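Local atomic coordinates of class I phosphodiesterase PDEB1 (PDB entry 2R8Q), a protein that belongs to the class I phosphodiesterase family and has an all-helical, metal-binding catalytic domain of the HD type. Residues 242-245 and 246-249; 324-327 and 328-331. All blocks are in the same frame, centred on the assembly; numbering follows the deposited sequence.

In the fold
Contact 1 (242-245 with 246-249) comes first along the chain, on helix 239-254; contact 2 (324-327 with 328-331) follows later, where helix 302-324 ends and the chain turns into helix 330-348. Their centres lie about 14 Å apart, on the same side of the chain's centre. They meet directly: the ring of Phe326 packs on Val245, Thr248 and Leu249, with its CE1 3.8 Å from Val245 CG1, and Leu325 also reaches Val245. The later turn is thereby packed against the helix that, further along, supplies Asp254 to the zinc site. Both contacts belong to the all-helical phosphodiesterase catalytic domain.

Contact 1. Residues 242-245 and 246-249; sequences RRLV and METL
Met246 lies against the carbonyls of Arg242 and Arg243 on an alpha-helix, part of helix 239-254 in the all-helical phosphodiesterase catalytic domain. Its CB sits beside Arg243 O, and Met246 CG comes to 3.3 Å from Arg242 O, the same oxygen that accepts a hydrogen bond from Met246 N. With CG anti to the carbonyl carbon (chi1 -69°), the chain runs back toward the preceding turn, and Met246 SD ends 3.8 Å from Arg243 NE, set obliquely to the guanidinium. The chain bends at its last torsion, and the side chain as a whole packs on Leu125, Glu129 and Cys210.

A doubly bent chain carries Arg243 NH1 to a salt bridge with Asp209 of helix 197-212, while Tyr202 of that helix makes a cation-pi contact with the group. Glu247 lies one turn on, yet Arg243 NE and Glu247 OE2 are 5.9 Å apart, too far for a direct ion pair. Within this stretch the carboxylate touches carbon: Glu247 OE1 is 3.6 Å from Leu244 CD1, and OE2 faces Arg243 CG. The Glu247 side chain also lies against Arg225 of helix 219-232. Arg242, itself buried, leads away from this group to salt bridges with Glu129 and Asp239.

On another side of the helix, Val245 and Leu249 run side by side, Val245 CG1 and Leu249 CD1 4.0 Å apart, and Leu249 continues onto Leu133 of helix 127-139. Thr248 adds a side-chain bond to the regular backbone pattern. Its chi1 of -56° swings OG1 away from its own carbonyl carbon and back to the preceding turn, where Thr248 OG1 donates to Leu244 O at 2.7 Å. Leu244 O also accepts from Thr248 N at 2.9 Å, the two donors arriving from opposite faces of the carbonyl plane.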
loop_
_atom_site.group_PDB
_atom_site.type_symbol
_atom_site.label_atom_id
_atom_site.label_comp_id
_atom_site.label_asym_id
_atom_site.label_seq_id
_atom_site.Cartn_x
_atom_site.Cartn_y
_atom_site.Cartn_z
ATOM N N ARG A 242 -24.449 -12.674 -1.537
ATOM C CA ARG A 242 -23.810 -12.747 -2.839
ATOM C C ARG A 242 -22.330 -12.384 -2.733
ATOM O O ARG A 242 -21.500 -12.920 -3.471
ATOM C CB ARG A 242 -24.530 -11.839 -3.844
ATOM C CG ARG A 242 -26.009 -12.176 -4.009
ATOM C CD ARG A 242 -26.568 -11.609 -5.306
ATOM N NE ARG A 242 -26.209 -10.205 -5.464
ATOM C CZ ARG A 242 -26.774 -9.200 -4.802
ATOM N NH1 ARG A 242 -27.751 -9.430 -3.930
ATOM N NH2 ARG A 242 -26.342 -7.962 -4.990
ATOM N N ARG A 243 -21.990 -11.488 -1.808
ATOM C CA ARG A 243 -20.590 -11.110 -1.639
ATOM C C ARG A 243 -19.797 -12.309 -1.133
ATOM O O ARG A 243 -18.694 -12.578 -1.612
ATOM C CB ARG A 243 -20.441 -9.947 -0.652
ATOM C CG ARG A 243 -18.998 -9.447 -0.515
ATOM C CD ARG A 243 -18.424 -9.062 -1.878
ATOM N NE ARG A 243 -19.368 -8.253 -2.646
ATOM C CZ ARG A 243 -19.523 -6.940 -2.507
ATOM N NH1 ARG A 243 -18.784 -6.266 -1.634
ATOM N NH2 ARG A 243 -20.438 -6.305 -3.226
ATOM N N LEU A 244 -20.357 -13.033 -0.165
ATOM C CA LEU A 244 -19.686 -14.205 0.375
ATOM C C LEU A 244 -19.554 -15.270 -0.719
ATOM O O LEU A 244 -18.579 -16.020 -0.754
ATOM C CB LEU A 244 -20.457 -14.754 1.580
ATOM C CG LEU A 244 -19.870 -15.987 2.275
ATOM C CD1 LEU A 244 -18.392 -15.785 2.576
ATOM C CD2 LEU A 244 -20.646 -16.242 3.558
ATOM N N VAL A 245 -20.531 -15.333 -1.620
ATOM C CA VAL A 245 -20.462 -16.286 -2.721
ATOM C C VAL A 245 -19.290 -15.915 -3.631
ATOM O O VAL A 245 -18.548 -16.788 -4.080
ATOM C CB VAL A 245 -21.774 -16.302 -3.546
ATOM C CG1 VAL A 245 -21.539 -16.991 -4.894
ATOM C CG2 VAL A 245 -22.861 -17.039 -2.771
ATOM N N MET A 246 -19.119 -14.619 -3.891
ATOM C CA MET A 246 -18.017 -14.154 -4.732
ATOM C C MET A 246 -16.677 -14.514 -4.102
ATOM O O MET A 246 -15.767 -15.005 -4.777
ATOM C CB MET A 246 -18.080 -12.636 -4.917
ATOM C CG MET A 246 -19.248 -12.132 -5.749
ATOM S SD MET A 246 -19.287 -10.315 -5.804
ATOM C CE MET A 246 -17.948 -9.992 -6.939
ATOM N N GLU A 247 -16.555 -14.265 -2.800
ATOM C CA GLU A 247 -15.313 -14.552 -2.094
ATOM C C GLU A 247 -15.009 -16.041 -2.090
ATOM O O GLU A 247 -13.860 -16.447 -2.234
ATOM C CB GLU A 247 -15.388 -14.037 -0.653
ATOM C CG GLU A 247 -15.592 -12.532 -0.555
ATOM C CD GLU A 247 -15.927 -12.076 0.853
ATOM O OE1 GLU A 247 -16.376 -12.918 1.658
ATOM O OE2 GLU A 247 -15.756 -10.875 1.151
ATOM N N THR A 248 -16.048 -16.851 -1.923
ATOM C CA THR A 248 -15.867 -18.293 -1.898
ATOM C C THR A 248 -15.467 -18.812 -3.277
ATOM O O THR A 248 -14.650 -19.731 -3.383
ATOM C CB THR A 248 -17.146 -18.991 -1.415
ATOM O OG1 THR A 248 -17.511 -18.457 -0.139
ATOM C CG2 THR A 248 -16.919 -20.488 -1.273
ATOM N N LEU A 249 -16.039 -18.227 -4.327
ATOM C CA LEU A 249 -15.698 -18.635 -5.686
ATOM C C LEU A 249 -14.250 -18.302 -6.020
ATOM O O LEU A 249 -13.545 -19.138 -6.584
ATOM C CB LEU A 249 -16.620 -17.974 -6.715
ATOM C CG LEU A 249 -18.030 -18.557 -6.840
ATOM C CD1 LEU A 249 -18.868 -17.663 -7.735
ATOM C CD2 LEU A 249 -17.959 -19.976 -7.401
#

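Contact 2. Residues 324-327 and 328-331; sequences NLFH and GMQW
Phe326 and Met329 join through backbone and side chain alike, across the short turn that leads into helix 330-348. The backbone link is a single hydrogen bond, Met329 N to Phe326 O at 3.1 Å. It is fairly straight at the hydrogen (162°), but the donor stands well above the carbonyl plane, away from the lone-pair directions.

The apolar contact runs alongside this bond. Both side chains point the same way, and Met329 CB rests near Phe326 O. Met329 starts with CG pointing away from its own carbonyl carbon (chi1 -76°), which brings Met329 SD to 3.7 Å from Phe326 CB. Met329 SD also lies 4.8 Å from the centroid of the Phe326 ring, 42° off the normal, an oblique Met-aromatic contact. The far end of the ring is turned to helix 239-254, while Met329 packs on Tyr115 of helix 102-118.

Water carries the polar link on the exposed side. One molecule donates to His327 O at 2.9 Å and to Gln330 OE1 at 2.7 Å, tying the turn to the start of the next helix. The amide is held at its other end too, where Gln330 NE2 bonds to Asp334 one turn further on.

As for the turns themselves, the Met329 N bond closes a type I beta turn over His327 and Gly328. Just before it, a weak bond from His327 N to Leu325 O makes an inverse gamma turn centred on Phe326. This overlapping pair of turns joins helices 302-324 and 330-348 of the all-helical phosphodiesterase domain.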
loop_
_atom_site.group_PDB
_atom_site.type_symbol
_atom_site.label_atom_id
_atom_site.label_comp_id
_atom_site.label_asym_id
_atom_site.label_seq_id
_atom_site.Cartn_x
_atom_site.Cartn_y
_atom_site.Cartn_z
ATOM N N ASN A 324 -22.990 -27.957 -0.370
ATOM C CA ASN A 324 -23.865 -27.018 0.324
ATOM C C ASN A 324 -24.479 -25.885 -0.493
ATOM O O ASN A 324 -25.433 -25.250 -0.038
ATOM C CB ASN A 324 -23.135 -26.420 1.530
ATOM C CG ASN A 324 -22.912 -27.433 2.637
ATOM O OD1 ASN A 324 -23.859 -28.040 3.137
ATOM N ND2 ASN A 324 -21.657 -27.618 3.028
ATOM N N LEU A 325 -23.953 -25.613 -1.684
ATOM C CA LEU A 325 -24.516 -24.535 -2.491
ATOM C C LEU A 325 -24.182 -24.572 -3.981
ATOM O O LEU A 325 -25.059 -24.359 -4.819
ATOM C CB LEU A 325 -24.096 -23.179 -1.910
ATOM C CG LEU A 325 -24.760 -21.945 -2.525
ATOM C CD1 LEU A 325 -26.266 -21.996 -2.304
ATOM C CD2 LEU A 325 -24.175 -20.692 -1.900
ATOM N N PHE A 326 -22.920 -24.823 -4.315
ATOM C CA PHE A 326 -22.509 -24.862 -5.718
ATOM C C PHE A 326 -22.680 -26.268 -6.284
ATOM O O PHE A 326 -21.707 -26.915 -6.673
ATOM C CB PHE A 326 -21.043 -24.436 -5.869
ATOM C CG PHE A 326 -20.722 -23.098 -5.253
ATOM C CD1 PHE A 326 -21.614 -22.036 -5.347
ATOM C CD2 PHE A 326 -19.510 -22.894 -4.604
ATOM C CE1 PHE A 326 -21.301 -20.790 -4.805
ATOM C CE2 PHE A 326 -19.189 -21.651 -4.062
ATOM C CZ PHE A 326 -20.087 -20.599 -4.163
ATOM N N HIS A 327 -23.925 -26.729 -6.346
ATOM C CA HIS A 327 -24.223 -28.069 -6.835
ATOM C C HIS A 327 -23.820 -28.318 -8.287
ATOM O O HIS A 327 -23.522 -29.452 -8.665
ATOM C CB HIS A 327 -25.712 -28.363 -6.638
ATOM C CG HIS A 327 -26.203 -28.058 -5.255
ATOM N ND1 HIS A 327 -26.943 -26.933 -4.958
ATOM C CD2 HIS A 327 -26.030 -28.714 -4.083
ATOM C CE1 HIS A 327 -27.204 -26.911 -3.662
ATOM N NE2 HIS A 327 -26.661 -27.980 -3.109
ATOM N N GLY A 328 -23.791 -27.263 -9.096
ATOM C CA GLY A 328 -23.422 -27.418 -10.492
ATOM C C GLY A 328 -21.942 -27.658 -10.744
ATOM O O GLY A 328 -21.537 -27.898 -11.883
ATOM N N MET A 329 -21.134 -27.594 -9.687
ATOM C CA MET A 329 -19.690 -27.803 -9.804
ATOM C C MET A 329 -19.265 -29.190 -9.318
ATOM O O MET A 329 -18.154 -29.381 -8.827
ATOM C CB MET A 329 -18.939 -26.713 -9.021
ATOM C CG MET A 329 -18.919 -25.355 -9.720
ATOM S SD MET A 329 -18.585 -23.957 -8.613
ATOM C CE MET A 329 -16.966 -24.383 -7.994
ATOM N N GLN A 330 -20.156 -30.163 -9.470
ATOM C CA GLN A 330 -19.869 -31.525 -9.045
ATOM C C GLN A 330 -18.601 -32.093 -9.680
ATOM O O GLN A 330 -17.871 -32.844 -9.039
ATOM C CB GLN A 330 -21.055 -32.435 -9.378
ATOM C CG GLN A 330 -20.907 -33.871 -8.886
ATOM C CD GLN A 330 -20.725 -33.961 -7.382
ATOM O OE1 GLN A 330 -21.420 -33.289 -6.620
ATOM N NE2 GLN A 330 -19.796 -34.806 -6.945
ATOM N N TRP A 331 -18.334 -31.729 -10.931
ATOM C CA TRP A 331 -17.155 -32.244 -11.619
ATOM C C TRP A 331 -15.865 -31.923 -10.859
ATOM O O TRP A 331 -14.890 -32.661 -10.949
ATOM C CB TRP A 331 -17.089 -31.696 -13.055
ATOM C CG TRP A 331 -16.382 -30.379 -13.206
ATOM C CD1 TRP A 331 -15.030 -30.170 -13.232
ATOM C CD2 TRP A 331 -16.988 -29.088 -13.342
ATOM N NE1 TRP A 331 -14.759 -28.832 -13.375
ATOM C CE2 TRP A 331 -15.942 -28.144 -13.445
ATOM C CE3 TRP A 331 -18.315 -28.636 -13.387
ATOM C CZ2 TRP A 331 -16.180 -26.773 -13.590
ATOM C CZ3 TRP A 331 -18.552 -27.271 -13.531
ATOM C CH2 TRP A 331 -17.486 -26.357 -13.630
HETATM O O HOH W 1 -23.653 -31.743 -6.863
#